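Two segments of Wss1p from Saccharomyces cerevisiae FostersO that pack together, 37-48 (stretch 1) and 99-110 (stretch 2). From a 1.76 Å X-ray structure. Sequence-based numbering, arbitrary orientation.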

# COMPACT_ATOMS: atom_id res chain seq x y z
N SER A 37 -14.98 -0.73 -12.04
CA SER A 37 -15.27 -1.06 -13.43
C SER A 37 -14.21 -1.98 -14.04
O SER A 37 -14.33 -2.39 -15.20
CB SER A 37 -15.42 0.22 -14.26
OG SER A 37 -14.28 1.05 -14.12
N LYS A 38 -13.19 -2.31 -13.26
CA LYS A 38 -12.11 -3.18 -13.73
C LYS A 38 -12.46 -4.65 -13.56
O LYS A 38 -13.22 -5.02 -12.66
CB LYS A 38 -10.80 -2.86 -12.99
CG LYS A 38 -10.26 -1.47 -13.23
CD LYS A 38 -9.88 -1.24 -14.67
CE LYS A 38 -9.50 0.21 -14.91
NZ LYS A 38 -9.20 0.46 -16.34
N PRO A 39 -11.88 -5.52 -14.41
CA PRO A 39 -12.13 -6.96 -14.32
C PRO A 39 -11.62 -7.54 -13.02
O PRO A 39 -10.56 -7.13 -12.55
CB PRO A 39 -11.37 -7.53 -15.51
CG PRO A 39 -10.34 -6.51 -15.83
CD PRO A 39 -10.96 -5.19 -15.52
N ASN A 40 -12.36 -8.50 -12.47
CA ASN A 40 -11.98 -9.20 -11.24
C ASN A 40 -11.80 -8.24 -10.07
O ASN A 40 -10.83 -8.37 -9.32
CB ASN A 40 -10.69 -10.00 -11.46
CG ASN A 40 -10.82 -11.01 -12.58
OD1 ASN A 40 -10.15 -10.90 -13.61
ND2 ASN A 40 -11.66 -12.01 -12.38
N LYS A 41 -12.73 -7.31 -9.91
CA LYS A 41 -12.65 -6.32 -8.84
C LYS A 41 -12.80 -6.95 -7.47
O LYS A 41 -12.36 -6.40 -6.46
CB LYS A 41 -13.71 -5.23 -9.02
CG LYS A 41 -15.12 -5.67 -8.71
CD LYS A 41 -16.11 -4.56 -9.02
CE LYS A 41 -17.52 -4.93 -8.58
NZ LYS A 41 -18.46 -3.80 -8.87
N GLU A 42 -13.44 -8.12 -7.42
CA GLU A 42 -13.55 -8.86 -6.17
C GLU A 42 -12.16 -9.30 -5.73
O GLU A 42 -11.81 -9.18 -4.56
CB GLU A 42 -14.47 -10.08 -6.33
CG GLU A 42 -15.90 -9.75 -6.74
CD GLU A 42 -16.08 -9.49 -8.23
OE1 GLU A 42 -15.15 -9.77 -9.02
OE2 GLU A 42 -17.17 -9.01 -8.62
N ASP A 43 -11.37 -9.81 -6.68
CA ASP A 43 -9.98 -10.17 -6.43
C ASP A 43 -9.19 -8.96 -5.97
O ASP A 43 -8.38 -9.06 -5.05
CB ASP A 43 -9.32 -10.76 -7.68
CG ASP A 43 -9.73 -12.19 -7.94
OD1 ASP A 43 -10.40 -12.77 -7.06
OD2 ASP A 43 -9.38 -12.73 -9.01
N ALA A 44 -9.43 -7.83 -6.63
CA ALA A 44 -8.69 -6.61 -6.35
C ALA A 44 -8.97 -6.14 -4.93
O ALA A 44 -8.06 -5.69 -4.22
CB ALA A 44 -9.04 -5.51 -7.36
N LEU A 45 -10.23 -6.24 -4.52
CA LEU A 45 -10.60 -5.82 -3.17
C LEU A 45 -9.97 -6.71 -2.10
O LEU A 45 -9.49 -6.22 -1.07
CB LEU A 45 -12.13 -5.81 -3.02
CG LEU A 45 -12.66 -5.26 -1.69
CD1 LEU A 45 -12.20 -3.81 -1.51
CD2 LEU A 45 -14.18 -5.37 -1.60
N ASN A 46 -9.95 -8.02 -2.35
CA ASN A 46 -9.29 -8.92 -1.41
C ASN A 46 -7.81 -8.58 -1.30
O ASN A 46 -7.24 -8.60 -0.21
CB ASN A 46 -9.46 -10.39 -1.84
CG ASN A 46 -8.66 -11.35 -0.97
OD1 ASN A 46 -7.56 -11.78 -1.35
ND2 ASN A 46 -9.20 -11.70 0.20
N LEU A 47 -7.21 -8.23 -2.43
CA LEU A 47 -5.79 -7.93 -2.50
C LEU A 47 -5.44 -6.68 -1.69
O LEU A 47 -4.52 -6.70 -0.88
CB LEU A 47 -5.37 -7.75 -3.96
CG LEU A 47 -3.91 -7.44 -4.27
CD1 LEU A 47 -2.97 -8.43 -3.61
CD2 LEU A 47 -3.72 -7.44 -5.78
N ILE A 48 -6.19 -5.59 -1.87
CA ILE A 48 -5.85 -4.36 -1.15
C ILE A 48 -6.17 -4.52 0.34
O ILE A 48 -5.49 -3.94 1.19
CB ILE A 48 -6.57 -3.12 -1.76
CG1 ILE A 48 -5.81 -1.83 -1.40
CG2 ILE A 48 -8.02 -3.04 -1.30
CD1 ILE A 48 -6.25 -0.61 -2.21
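Stretch 2, residues 99-110: DEFQFLPMECIM

Packing of residues 99-110 against residues 37-48 of Wss1p, two segments of one chain that bury 542 Å² between them, both sides summed. Stretch 1 begins as a loop, extended at Lys38 and Pro39, passes Asn40 at the N-cap position with positive phi and psi (59°/44°), and is helical from Lys41 onward, its first helical bond running from Ala44 N to Asn40 O (3.1 Å). Stretch 2 opens with a type I beta turn from Asp99 to Gln102, closed by Gln102 N to Asp99 O at 3.0 Å and braced by Phe101 N donating to the Asp99 side-chain atom OD1 at 3.1 Å. Beyond the turn the chain is extended through Phe103 and Leu104, with phi/psi of -84°/143° and -64°/155°, and Pro105 then takes the N-cap position of a helix that starts at Met106. The two segments advance in the same direction: CA atoms pair as Lys38 with Glu100 (7.4 Å), Pro39 with Phe101 (6.2 Å), Ala44 with Phe103 (8.0 Å) and Leu47 with Met106 (8.1 Å). Loop therefore meets turn at one end, and helix meets helix start at the other.

Charged contact: Lys38 NZ donates to Glu100 OE2 across a very short 2.4 Å, the sole hydrogen bond between the stretches and part of a salt bridge. The CA-to-CB bond of Lys38 points sideways, but chi3 and chi4 are both t, and the extended end of the chain carries the ammonium group to the carboxylate.

Aromatic contacts: Pro39 lies over one face of the Phe101 ring, Pro39 CG 3.8 Å from the ring centroid and 22° off the normal, a CH-pi contact; Pro39 CB comes to 3.4 Å from Phe101 CE2. Phe103, pointing toward stretch 1, has more area covered by the opposing stretch than any other residue here. Phe103 CZ lies 3.6 Å from Asn40 O, which approaches the ring edge near its plane while accepting the helical bond from Ala44. Along the first helical turn, Asp43 CB is 3.7 Å from Phe103 CE2, and Ala44 CB is 3.7 Å from Phe103 CE1.

Aliphatic contacts: Leu47, one turn on from Asp43, also points toward stretch 2 and bridges its extended and helical parts. Leu47 CD2 lies 4.0 Å from Phe103 CD1 and 3.8 Å from Ile109 CD1, while Leu47 CD1 is 3.9 Å from SE of Met106, a selenomethionine. Ile109 also points toward stretch 1, whereas Met106 starts out sideways and brings only its end nearer.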

# COMPACT_ATOMS: atom_id res chain seq x y z
N ASP A 99 -1.53 -4.52 -19.06
CA ASP A 99 -2.64 -5.47 -19.09
C ASP A 99 -3.49 -5.39 -17.82
O ASP A 99 -3.13 -5.97 -16.78
CB ASP A 99 -2.14 -6.90 -19.29
CG ASP A 99 -3.26 -7.93 -19.30
OD1 ASP A 99 -4.44 -7.53 -19.43
OD2 ASP A 99 -2.97 -9.14 -19.19
N GLU A 100 -4.62 -4.70 -17.92
CA GLU A 100 -5.58 -4.55 -16.82
C GLU A 100 -5.95 -5.84 -16.10
O GLU A 100 -6.30 -5.81 -14.93
CB GLU A 100 -6.87 -3.93 -17.34
CG GLU A 100 -6.82 -2.46 -17.67
CD GLU A 100 -8.17 -1.96 -18.12
OE1 GLU A 100 -9.07 -2.81 -18.29
OE2 GLU A 100 -8.34 -0.74 -18.29
N PHE A 101 -5.92 -6.97 -16.81
CA PHE A 101 -6.40 -8.22 -16.23
C PHE A 101 -5.40 -8.84 -15.27
O PHE A 101 -5.75 -9.70 -14.47
CB PHE A 101 -6.74 -9.24 -17.32
CG PHE A 101 -7.99 -8.91 -18.09
CD1 PHE A 101 -7.93 -8.11 -19.22
CD2 PHE A 101 -9.22 -9.40 -17.68
CE1 PHE A 101 -9.08 -7.79 -19.93
CE2 PHE A 101 -10.37 -9.10 -18.39
CZ PHE A 101 -10.30 -8.29 -19.52
N GLN A 102 -4.15 -8.41 -15.37
CA GLN A 102 -3.09 -9.02 -14.58
C GLN A 102 -2.74 -8.15 -13.38
O GLN A 102 -2.47 -6.96 -13.52
CB GLN A 102 -1.85 -9.24 -15.45
CG GLN A 102 -0.74 -10.01 -14.76
CD GLN A 102 -0.21 -11.14 -15.62
OE1 GLN A 102 -0.48 -12.31 -15.35
NE2 GLN A 102 0.54 -10.79 -16.66
N PHE A 103 -2.77 -8.75 -12.20
CA PHE A 103 -2.37 -8.05 -10.98
C PHE A 103 -0.86 -8.09 -10.80
O PHE A 103 -0.20 -9.09 -11.12
CB PHE A 103 -3.07 -8.66 -9.76
CG PHE A 103 -4.56 -8.42 -9.74
CD1 PHE A 103 -5.05 -7.14 -9.50
CD2 PHE A 103 -5.45 -9.45 -9.95
CE1 PHE A 103 -6.40 -6.90 -9.47
CE2 PHE A 103 -6.82 -9.22 -9.93
CZ PHE A 103 -7.29 -7.94 -9.69
N LEU A 104 -0.30 -6.99 -10.30
CA LEU A 104 1.11 -6.96 -9.93
C LEU A 104 1.36 -7.94 -8.79
O LEU A 104 0.43 -8.27 -8.04
CB LEU A 104 1.53 -5.54 -9.50
CG LEU A 104 1.38 -4.39 -10.50
CD1 LEU A 104 1.74 -3.06 -9.83
CD2 LEU A 104 2.26 -4.60 -11.73
N PRO A 105 2.60 -8.43 -8.66
CA PRO A 105 2.90 -9.33 -7.55
C PRO A 105 2.73 -8.63 -6.20
O PRO A 105 2.99 -7.43 -6.10
CB PRO A 105 4.37 -9.71 -7.78
CG PRO A 105 4.62 -9.43 -9.22
CD PRO A 105 3.76 -8.25 -9.55
N MSE A 106 2.31 -9.38 -5.20
CA MSE A 106 2.13 -8.86 -3.85
C MSE A 106 3.38 -8.15 -3.33
O MSE A 106 3.28 -7.12 -2.65
CB MSE A 106 1.74 -10.00 -2.91
CG MSE A 106 1.66 -9.59 -1.47
SE MSE A 106 -0.05 -8.79 -1.07
CE MSE A 106 -1.04 -10.45 -0.80
N GLU A 107 4.55 -8.70 -3.64
CA GLU A 107 5.82 -8.15 -3.18
C GLU A 107 6.01 -6.74 -3.71
O GLU A 107 6.46 -5.85 -2.98
CB GLU A 107 7.00 -9.02 -3.61
CG GLU A 107 6.78 -10.51 -3.43
CD GLU A 107 6.17 -11.15 -4.66
OE1 GLU A 107 4.94 -11.42 -4.66
OE2 GLU A 107 6.91 -11.40 -5.64
N CYS A 108 5.67 -6.54 -4.98
CA CYS A 108 5.79 -5.26 -5.66
C CYS A 108 4.84 -4.22 -5.07
O CYS A 108 5.24 -3.10 -4.78
CB CYS A 108 5.49 -5.40 -7.15
SG CYS A 108 6.79 -6.25 -8.09
N ILE A 109 3.58 -4.62 -4.89
CA ILE A 109 2.59 -3.74 -4.29
C ILE A 109 2.97 -3.38 -2.85
O ILE A 109 2.86 -2.23 -2.45
CB ILE A 109 1.19 -4.38 -4.32
CG1 ILE A 109 0.81 -4.71 -5.76
CG2 ILE A 109 0.16 -3.42 -3.71
CD1 ILE A 109 -0.47 -5.52 -5.89
N MSE A 110 3.44 -4.35 -2.07
CA MSE A 110 3.83 -4.05 -0.69
C MSE A 110 4.99 -3.06 -0.66
O MSE A 110 5.07 -2.21 0.23
CB MSE A 110 4.23 -5.32 0.07
CG MSE A 110 4.72 -5.06 1.51
SE MSE A 110 3.39 -4.16 2.63
CE MSE A 110 1.98 -5.44 2.14